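Local structure of hypothetical protein ylbA (Escherichia coli, 1RC6) at residues 84-89 / 181-186. The protein catalyses the manganese-dependent hydrolysis of (S)-ureidoglycine to (S)-ureidoglycolate and ammonia, a deamination step in the breakdown of allantoin as a nitrogen source. Residues are numbered along the deposited sequence; the frame is centred on the assembly and turned at random.
Sequences FLYVIS and MHILSF
Phe84 and Tyr86 of one cupin domain meet Met181 and Ile183 of the other in a buried, largely apolar contact between two beta sheets, illustrating how side chains, without backbone pairing, can bring two sheets of a bicupin together. No hydrogen bond links the segments: the nearest CA atoms, those of Phe84 and Met181, are 8.5 Å apart. The main interaction is a Met-aromatic contact. CG of Met181 sits over the middle of the Phe84 ring, 3.3 Å from its centroid and 2° off the ring normal, a CH-pi approach that brings it almost equally near all six ring carbons. The bend of the thioether chain at chi2 (-70°) keeps SD above the same face, 4.2 Å from the centroid and displaced toward the CD1–CE1 side, while CB lies nearer CZ and CE2. With CG anti to the backbone N, the Phe84 ring extends toward Met181, and chi2 of -84° turns its face to the methionine CG. Two residues further along each strand, the second pair makes a smaller contact. There the CD1 methyl of Ile183 meets the phenol end of Tyr86 obliquely, 3.8 Å from CE1, and also touches CZ and OH; the two side chains run roughly at right angles. Behind them, Phe84 and Tyr86 belong to strand 81-89, hydrogen-bonded through the backbone to Tyr132 and Phe130, whereas Phe170 packs against both Met181 and Ile183. Strand 179-186 also adjoins strand 247-254, which carries Tyr249 and Lys253, probable substrate-binding residues by analogy with relatives. Such sheet-on-sheet packing between N- and C-terminal cupin domains within one chain is characteristic of the bicupin architecture.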
loop_
_atom_site.group_PDB
_atom_site.type_symbol
_atom_site.label_atom_id
_atom_site.label_comp_id
_atom_site.label_asym_id
_atom_site.label_seq_id
_atom_site.Cartn_x
_atom_site.Cartn_y
_atom_site.Cartn_z
ATOM N N PHE A 84 2.564 -8.326 0.895
ATOM C CA PHE A 84 1.738 -7.711 1.927
ATOM C C PHE A 84 0.377 -7.353 1.355
ATOM O O PHE A 84 0.282 -6.761 0.281
ATOM C CB PHE A 84 2.435 -6.455 2.465
ATOM C CG PHE A 84 1.592 -5.641 3.403
ATOM C CD1 PHE A 84 0.691 -4.710 2.914
ATOM C CD2 PHE A 84 1.687 -5.825 4.785
ATOM C CE1 PHE A 84 -0.112 -3.971 3.781
ATOM C CE2 PHE A 84 0.888 -5.090 5.663
ATOM C CZ PHE A 84 -0.012 -4.163 5.161
ATOM N N LEU A 85 -0.677 -7.704 2.075
ATOM C CA LEU A 85 -2.028 -7.415 1.627
ATOM C C LEU A 85 -2.778 -6.613 2.685
ATOM O O LEU A 85 -2.627 -6.859 3.872
ATOM C CB LEU A 85 -2.775 -8.725 1.338
ATOM C CG LEU A 85 -4.252 -8.666 0.914
ATOM C CD1 LEU A 85 -4.687 -10.005 0.338
ATOM C CD2 LEU A 85 -5.115 -8.281 2.092
ATOM N N TYR A 86 -3.586 -5.651 2.247
ATOM C CA TYR A 86 -4.362 -4.836 3.165
ATOM C C TYR A 86 -5.792 -4.685 2.656
ATOM O O TYR A 86 -6.021 -4.245 1.534
ATOM C CB TYR A 86 -3.733 -3.456 3.319
ATOM C CG TYR A 86 -4.553 -2.528 4.172
ATOM C CD1 TYR A 86 -4.365 -2.469 5.545
ATOM C CD2 TYR A 86 -5.564 -1.750 3.612
ATOM C CE1 TYR A 86 -5.164 -1.664 6.351
ATOM C CE2 TYR A 86 -6.374 -0.943 4.404
ATOM C CZ TYR A 86 -6.172 -0.908 5.777
ATOM O OH TYR A 86 -7.009 -0.162 6.579
ATOM N N VAL A 87 -6.753 -5.060 3.490
ATOM C CA VAL A 87 -8.144 -4.955 3.113
ATOM C C VAL A 87 -8.617 -3.528 3.286
ATOM O O VAL A 87 -8.818 -3.057 4.401
ATOM C CB VAL A 87 -9.044 -5.866 3.961
ATOM C CG1 VAL A 87 -10.501 -5.668 3.542
ATOM C CG2 VAL A 87 -8.617 -7.328 3.796
ATOM N N ILE A 88 -8.785 -2.843 2.166
ATOM C CA ILE A 88 -9.247 -1.473 2.183
ATOM C C ILE A 88 -10.708 -1.446 2.636
ATOM O O ILE A 88 -11.126 -0.547 3.365
ATOM C CB ILE A 88 -9.097 -0.850 0.777
ATOM C CG1 ILE A 88 -7.609 -0.771 0.413
ATOM C CG2 ILE A 88 -9.732 0.524 0.736
ATOM C CD1 ILE A 88 -7.347 -0.473 -1.042
ATOM N N SER A 89 -11.475 -2.445 2.220
ATOM C CA SER A 89 -12.880 -2.525 2.588
ATOM C C SER A 89 -13.467 -3.876 2.177
ATOM O O SER A 89 -12.986 -4.513 1.234
ATOM C CB SER A 89 -13.658 -1.433 1.886
ATOM O OG SER A 89 -13.766 -1.751 0.512
ATOM N N MET A 181 5.013 -1.370 6.725
ATOM C CA MET A 181 3.867 -0.668 6.165
ATOM C C MET A 181 3.333 0.221 7.284
ATOM O O MET A 181 3.309 -0.184 8.447
ATOM C CB MET A 181 2.772 -1.654 5.725
ATOM C CG MET A 181 3.115 -2.578 4.554
ATOM S SD MET A 181 3.267 -1.776 2.925
ATOM C CE MET A 181 2.086 -0.474 3.084
ATOM N N HIS A 182 2.920 1.434 6.950
ATOM C CA HIS A 182 2.396 2.332 7.969
ATOM C C HIS A 182 1.110 2.992 7.505
ATOM O O HIS A 182 0.841 3.081 6.312
ATOM C CB HIS A 182 3.403 3.444 8.299
ATOM C CG HIS A 182 4.738 2.951 8.748
ATOM N ND1 HIS A 182 5.735 2.603 7.866
ATOM C CD2 HIS A 182 5.244 2.752 9.985
ATOM C CE1 HIS A 182 6.802 2.212 8.542
ATOM N NE2 HIS A 182 6.529 2.294 9.831
ATOM N N ILE A 183 0.320 3.455 8.463
ATOM C CA ILE A 183 -0.910 4.164 8.170
ATOM C C ILE A 183 -0.852 5.448 8.989
ATOM O O ILE A 183 -0.594 5.400 10.189
ATOM C CB ILE A 183 -2.162 3.377 8.601
ATOM C CG1 ILE A 183 -2.602 2.425 7.488
ATOM C CG2 ILE A 183 -3.283 4.354 8.947
ATOM C CD1 ILE A 183 -3.864 1.617 7.817
ATOM N N LEU A 184 -1.062 6.588 8.339
ATOM C CA LEU A 184 -1.066 7.880 9.024
ATOM C C LEU A 184 -2.490 8.425 8.992
ATOM O O LEU A 184 -3.150 8.378 7.951
ATOM C CB LEU A 184 -0.115 8.866 8.342
ATOM C CG LEU A 184 1.221 9.097 9.057
ATOM C CD1 LEU A 184 2.140 9.954 8.206
ATOM C CD2 LEU A 184 0.961 9.765 10.395
ATOM N N SER A 185 -2.969 8.927 10.127
ATOM C CA SER A 185 -4.321 9.462 10.201
ATOM C C SER A 185 -4.295 10.884 10.749
ATOM O O SER A 185 -3.474 11.202 11.605
ATOM C CB SER A 185 -5.187 8.564 11.092
ATOM O OG SER A 185 -6.574 8.720 10.816
ATOM N N PHE A 186 -5.178 11.738 10.228
ATOM C CA PHE A 186 -5.282 13.134 10.667
ATOM C C PHE A 186 -6.737 13.508 10.905
ATOM O O PHE A 186 -7.519 13.616 9.956
ATOM C CB PHE A 186 -4.722 14.100 9.623
ATOM C CG PHE A 186 -3.247 13.996 9.425
ATOM C CD1 PHE A 186 -2.694 12.922 8.735
ATOM C CD2 PHE A 186 -2.402 14.991 9.901
ATOM C CE1 PHE A 186 -1.306 12.840 8.516
ATOM C CE2 PHE A 186 -1.020 14.923 9.689
ATOM C CZ PHE A 186 -0.470 13.845 8.994
#